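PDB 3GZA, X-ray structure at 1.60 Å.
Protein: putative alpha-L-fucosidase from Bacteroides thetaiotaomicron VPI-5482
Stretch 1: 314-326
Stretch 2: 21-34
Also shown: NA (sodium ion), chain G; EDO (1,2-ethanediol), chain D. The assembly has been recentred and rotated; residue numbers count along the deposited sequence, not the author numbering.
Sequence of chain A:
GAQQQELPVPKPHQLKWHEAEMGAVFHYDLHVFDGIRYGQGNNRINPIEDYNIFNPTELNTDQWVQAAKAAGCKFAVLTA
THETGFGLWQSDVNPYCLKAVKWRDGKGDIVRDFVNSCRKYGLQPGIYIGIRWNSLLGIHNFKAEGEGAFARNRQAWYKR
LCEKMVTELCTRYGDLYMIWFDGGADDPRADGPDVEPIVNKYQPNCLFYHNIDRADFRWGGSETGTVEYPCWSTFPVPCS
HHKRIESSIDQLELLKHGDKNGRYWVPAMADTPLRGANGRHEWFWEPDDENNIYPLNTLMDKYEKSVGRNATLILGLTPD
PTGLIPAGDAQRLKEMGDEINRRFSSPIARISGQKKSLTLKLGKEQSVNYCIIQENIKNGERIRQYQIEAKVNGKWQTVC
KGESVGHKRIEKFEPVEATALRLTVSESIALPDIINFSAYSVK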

# COMPACT_ATOMS: atom_id res chain seq x y z
N ILE A 314 -24.08 -20.52 -8.18
CA ILE A 314 -23.54 -19.59 -7.23
C ILE A 314 -24.32 -18.27 -7.26
O ILE A 314 -24.40 -17.64 -8.30
CB ILE A 314 -22.03 -19.31 -7.45
CG1 ILE A 314 -21.26 -20.65 -7.40
CG2 ILE A 314 -21.52 -18.30 -6.38
CD1 ILE A 314 -19.70 -20.51 -7.59
N LEU A 315 -24.89 -17.89 -6.13
CA LEU A 315 -25.58 -16.64 -6.03
C LEU A 315 -24.69 -15.52 -5.50
O LEU A 315 -24.02 -15.70 -4.47
CB LEU A 315 -26.79 -16.80 -5.08
CG LEU A 315 -27.90 -17.79 -5.43
CD1 LEU A 315 -28.88 -17.93 -4.25
CD2 LEU A 315 -28.62 -17.38 -6.72
N GLY A 316 -24.73 -14.36 -6.15
CA GLY A 316 -23.97 -13.19 -5.69
C GLY A 316 -24.76 -12.35 -4.73
O GLY A 316 -25.80 -11.70 -5.09
N LEU A 317 -24.28 -12.36 -3.50
CA LEU A 317 -24.94 -11.63 -2.42
C LEU A 317 -24.11 -10.40 -2.04
O LEU A 317 -22.89 -10.37 -2.16
CB LEU A 317 -25.14 -12.56 -1.24
CG LEU A 317 -25.90 -13.86 -1.54
CD1 LEU A 317 -26.17 -14.65 -0.25
CD2 LEU A 317 -27.19 -13.62 -2.41
N THR A 318 -24.81 -9.42 -1.48
CA THR A 318 -24.23 -8.06 -1.31
C THR A 318 -24.39 -7.47 0.09
O THR A 318 -25.41 -6.77 0.37
CB THR A 318 -24.84 -7.10 -2.32
OG1 THR A 318 -26.26 -6.96 -2.13
CG2 THR A 318 -24.61 -7.58 -3.74
N PRO A 319 -23.39 -7.68 0.95
CA PRO A 319 -23.49 -7.01 2.28
C PRO A 319 -23.44 -5.50 2.07
O PRO A 319 -22.77 -4.99 1.18
CB PRO A 319 -22.28 -7.52 3.02
CG PRO A 319 -21.90 -8.80 2.29
CD PRO A 319 -22.22 -8.57 0.88
N ASP A 320 -24.17 -4.82 2.91
CA ASP A 320 -24.37 -3.36 2.82
C ASP A 320 -23.36 -2.58 3.66
O ASP A 320 -22.49 -3.16 4.30
CB ASP A 320 -25.85 -3.04 3.11
CG ASP A 320 -26.26 -3.16 4.59
OD1 ASP A 320 -25.39 -3.20 5.49
OD2 ASP A 320 -27.48 -3.30 4.83
N PRO A 321 -23.42 -1.25 3.62
CA PRO A 321 -22.40 -0.48 4.38
C PRO A 321 -22.50 -0.57 5.90
O PRO A 321 -21.60 -0.09 6.59
CB PRO A 321 -22.63 0.96 3.92
CG PRO A 321 -23.31 0.83 2.61
CD PRO A 321 -24.21 -0.36 2.77
N THR A 322 -23.55 -1.17 6.42
CA THR A 322 -23.62 -1.44 7.84
C THR A 322 -22.98 -2.78 8.19
O THR A 322 -22.63 -3.00 9.35
CB THR A 322 -25.05 -1.39 8.37
OG1 THR A 322 -25.78 -2.59 8.10
CG2 THR A 322 -25.84 -0.13 7.87
N GLY A 323 -22.72 -3.62 7.19
CA GLY A 323 -22.12 -4.93 7.39
C GLY A 323 -23.10 -6.07 7.48
O GLY A 323 -22.80 -7.10 8.08
N LEU A 324 -24.28 -5.90 6.88
CA LEU A 324 -25.30 -6.92 6.90
C LEU A 324 -25.87 -7.19 5.50
O LEU A 324 -25.89 -6.29 4.65
CB LEU A 324 -26.45 -6.46 7.78
CG LEU A 324 -26.14 -6.30 9.25
CD1 LEU A 324 -27.27 -5.58 9.94
CD2 LEU A 324 -25.87 -7.64 9.90
N ILE A 325 -26.38 -8.41 5.28
CA ILE A 325 -27.18 -8.68 4.09
C ILE A 325 -28.54 -7.98 4.32
O ILE A 325 -29.20 -8.18 5.36
CB ILE A 325 -27.33 -10.21 3.82
CG1 ILE A 325 -26.00 -10.80 3.34
CG2 ILE A 325 -28.51 -10.49 2.90
CD1 ILE A 325 -25.59 -10.35 1.94
N PRO A 326 -28.97 -7.13 3.35
CA PRO A 326 -30.23 -6.41 3.54
C PRO A 326 -31.43 -7.30 3.81
O PRO A 326 -31.49 -8.41 3.30
CB PRO A 326 -30.39 -5.61 2.22
CG PRO A 326 -28.98 -5.40 1.79
CD PRO A 326 -28.25 -6.68 2.13
NA NA G . -20.52 2.26 -4.34
C1 EDO D . -18.05 -11.51 -10.18
O1 EDO D . -16.77 -11.37 -9.55
C2 EDO D . -18.23 -12.98 -10.35
O2 EDO D . -17.37 -13.40 -11.39
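Stretch 2 (21-34) EMGAVFHYDLHVFD

The most unusual feature of this contact comes after the paired strands have ended: the side chain of Tyr28 reaches into the turn of stretch 1, and its OH donates a hydrogen bond to the backbone O of Asp320 at 2.8 Å. The CA-to-CB bond of Tyr28 points sideways, and chi1 lies between wells at -149°, yet the end of the side chain comes nearer. Two carbonyls, Pro319 O and Asp320 O, lie at the edge of its ring, with Pro319 O 3.3 Å from Tyr28 CE1. Tyr28 OH also lies 3.5 Å from Gly323 CA, in the type I turn Asp320 to Gly323, whose last residue has the positive phi (96°) that favours glycine.

Before this point stretch 2 is a strand, residues 22-26, running parallel to strand 314-317. The axes approach to 4.4 Å and their N-to-C directions differ by 29° (signed crossing angle -29°). The register is fixed by four parallel bridges, Ile314 with Gly23, Leu315 with Ala24, Gly316 with Val25 and Leu317 with Phe26. The hydrogen bonds alternate as a parallel pair requires: Leu315 N to Gly23 O at 2.9 Å, Val25 N to Leu315 O at 2.9 Å and Leu317 N to Val25 O at 2.8 Å, all with angles of 163-166°. The next, His27 N to Leu317 O, is weak at 3.5 Å and 151°, at the point where both strands give way to loop.

Side chains divide between the two faces of the sheet. On one, Ile314 CG2 meets Val25 CG1 at 3.8 Å. On the other, Leu317 CD1 lies 3.8 Å from Ala24 CB and also 3.8 Å from Phe26 CZ. Farther along, Pro319 CG (3.9 Å from Phe26 CD2) and Ile325 CD1 (3.8 Å from Phe26 CE2) both approach the edge of the Phe26 ring. Met22, a selenomethionine, brings Met22 CE to 3.8 Å from Leu315 CD1.

Beyond the strands, water 2 bridges the stretches, donating to His27 O and Pro319 O, each at 2.8 Å from its oxygen. Stretch 2 then enters a 3-10 segment beginning at Leu30, supported by Val32 N to Asp29 O at 3.1 Å and Phe33 N to Leu30 O at 3.1 Å. This brings Val32 and Phe33 against Pro321: Pro321 CG is 3.5 Å from Val32 O, and Pro321 CB is 3.9 Å from Phe33 CD2. Together the stretches bury 771 Å², both sides summed.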

# COMPACT_ATOMS: atom_id res chain seq x y z
N GLU A 21 -24.51 -28.34 -4.94
CA GLU A 21 -25.59 -27.80 -5.79
C GLU A 21 -25.74 -26.30 -5.80
O GLU A 21 -26.00 -25.72 -6.84
CB GLU A 21 -26.94 -28.48 -5.53
CG GLU A 21 -26.92 -29.99 -5.76
CD GLU A 21 -28.20 -30.72 -5.48
OE1 GLU A 21 -29.19 -30.10 -5.09
OE2 GLU A 21 -28.20 -31.96 -5.55
N MSE A 22 -25.61 -25.67 -4.64
CA MSE A 22 -25.75 -24.23 -4.55
C MSE A 22 -24.75 -23.67 -3.56
O MSE A 22 -24.44 -24.32 -2.54
CB MSE A 22 -27.11 -23.88 -4.04
CG MSE A 22 -28.22 -24.14 -4.93
SE MSE A 22 -29.93 -23.59 -4.11
CE MSE A 22 -29.49 -21.69 -4.05
N GLY A 23 -24.29 -22.48 -3.87
CA GLY A 23 -23.42 -21.72 -2.99
C GLY A 23 -23.62 -20.23 -3.17
O GLY A 23 -24.39 -19.82 -4.04
N ALA A 24 -22.91 -19.44 -2.37
CA ALA A 24 -22.99 -18.00 -2.45
C ALA A 24 -21.60 -17.38 -2.51
O ALA A 24 -20.65 -17.88 -1.90
CB ALA A 24 -23.73 -17.42 -1.23
N VAL A 25 -21.50 -16.27 -3.23
CA VAL A 25 -20.28 -15.44 -3.24
C VAL A 25 -20.72 -14.03 -2.70
O VAL A 25 -21.75 -13.46 -3.09
CB VAL A 25 -19.55 -15.36 -4.60
CG1 VAL A 25 -20.45 -14.71 -5.66
CG2 VAL A 25 -18.19 -14.63 -4.42
N PHE A 26 -19.94 -13.50 -1.77
CA PHE A 26 -20.16 -12.22 -1.15
C PHE A 26 -19.06 -11.27 -1.62
O PHE A 26 -17.89 -11.54 -1.33
CB PHE A 26 -20.09 -12.31 0.39
CG PHE A 26 -21.17 -13.17 1.01
CD1 PHE A 26 -21.02 -14.56 1.05
CD2 PHE A 26 -22.34 -12.61 1.45
CE1 PHE A 26 -22.05 -15.34 1.61
CE2 PHE A 26 -23.30 -13.38 2.02
CZ PHE A 26 -23.16 -14.76 2.09
N HIS A 27 -19.43 -10.25 -2.40
CA HIS A 27 -18.52 -9.22 -2.85
C HIS A 27 -18.55 -8.04 -1.88
O HIS A 27 -19.62 -7.55 -1.52
CB HIS A 27 -18.88 -8.73 -4.25
CG HIS A 27 -18.54 -9.70 -5.35
ND1 HIS A 27 -19.27 -10.84 -5.61
CD2 HIS A 27 -17.55 -9.67 -6.25
CE1 HIS A 27 -18.72 -11.48 -6.63
NE2 HIS A 27 -17.68 -10.78 -7.05
N TYR A 28 -17.37 -7.59 -1.43
CA TYR A 28 -17.26 -6.49 -0.50
C TYR A 28 -15.89 -5.84 -0.74
O TYR A 28 -14.89 -6.56 -0.82
CB TYR A 28 -17.40 -7.05 0.91
CG TYR A 28 -18.01 -6.16 1.97
CD1 TYR A 28 -19.20 -5.53 1.71
CD2 TYR A 28 -17.44 -6.06 3.21
CE1 TYR A 28 -19.83 -4.79 2.69
CE2 TYR A 28 -18.04 -5.31 4.19
CZ TYR A 28 -19.24 -4.73 3.93
OH TYR A 28 -19.91 -4.02 4.90
N ASP A 29 -15.88 -4.55 -0.93
CA ASP A 29 -14.66 -3.79 -1.13
C ASP A 29 -14.96 -2.36 -0.75
O ASP A 29 -16.10 -2.02 -0.41
CB ASP A 29 -14.18 -3.98 -2.59
CG ASP A 29 -12.69 -3.64 -2.82
OD1 ASP A 29 -12.07 -2.90 -1.98
OD2 ASP A 29 -12.17 -4.11 -3.87
N LEU A 30 -13.94 -1.49 -0.82
CA LEU A 30 -14.08 -0.13 -0.26
C LEU A 30 -15.20 0.72 -0.85
O LEU A 30 -15.82 1.53 -0.15
CB LEU A 30 -12.74 0.61 -0.42
CG LEU A 30 -11.54 -0.01 0.30
CD1 LEU A 30 -10.23 0.64 -0.21
CD2 LEU A 30 -11.68 0.08 1.85
N HIS A 31 -15.45 0.58 -2.14
CA HIS A 31 -16.42 1.39 -2.85
C HIS A 31 -17.86 1.08 -2.45
O HIS A 31 -18.75 1.85 -2.81
CB HIS A 31 -16.25 1.26 -4.37
CG HIS A 31 -16.27 -0.14 -4.86
ND1 HIS A 31 -17.44 -0.88 -4.99
CD2 HIS A 31 -15.26 -0.99 -5.18
CE1 HIS A 31 -17.14 -2.09 -5.42
NE2 HIS A 31 -15.83 -2.18 -5.54
N VAL A 32 -18.11 -0.02 -1.74
CA VAL A 32 -19.46 -0.23 -1.21
C VAL A 32 -19.91 0.91 -0.28
O VAL A 32 -21.11 1.21 -0.15
CB VAL A 32 -19.53 -1.58 -0.47
CG1 VAL A 32 -20.78 -1.69 0.41
CG2 VAL A 32 -19.39 -2.75 -1.46
N PHE A 33 -18.93 1.65 0.28
CA PHE A 33 -19.18 2.68 1.28
C PHE A 33 -19.14 4.10 0.73
O PHE A 33 -19.22 5.10 1.53
CB PHE A 33 -18.12 2.54 2.39
CG PHE A 33 -18.14 1.20 3.08
CD1 PHE A 33 -17.50 0.11 2.49
CD2 PHE A 33 -18.77 1.08 4.32
CE1 PHE A 33 -17.51 -1.13 3.15
CE2 PHE A 33 -18.83 -0.11 4.97
CZ PHE A 33 -18.21 -1.22 4.40
N ASP A 34 -19.06 4.22 -0.60
CA ASP A 34 -18.89 5.52 -1.23
C ASP A 34 -20.16 6.30 -1.58
O ASP A 34 -20.09 7.39 -2.15
CB ASP A 34 -17.97 5.46 -2.44
CG ASP A 34 -18.58 4.79 -3.64
OD1 ASP A 34 -19.76 4.43 -3.56
OD2 ASP A 34 -17.86 4.60 -4.66
O HOH W 1 -21.92 -10.79 -4.89
O HOH W 2 -21.64 -5.65 -1.31
O HOH W 3 -20.28 -0.12 -4.90
O HOH W 4 -22.16 1.36 -2.84
O HOH W 5 -18.97 2.95 -6.27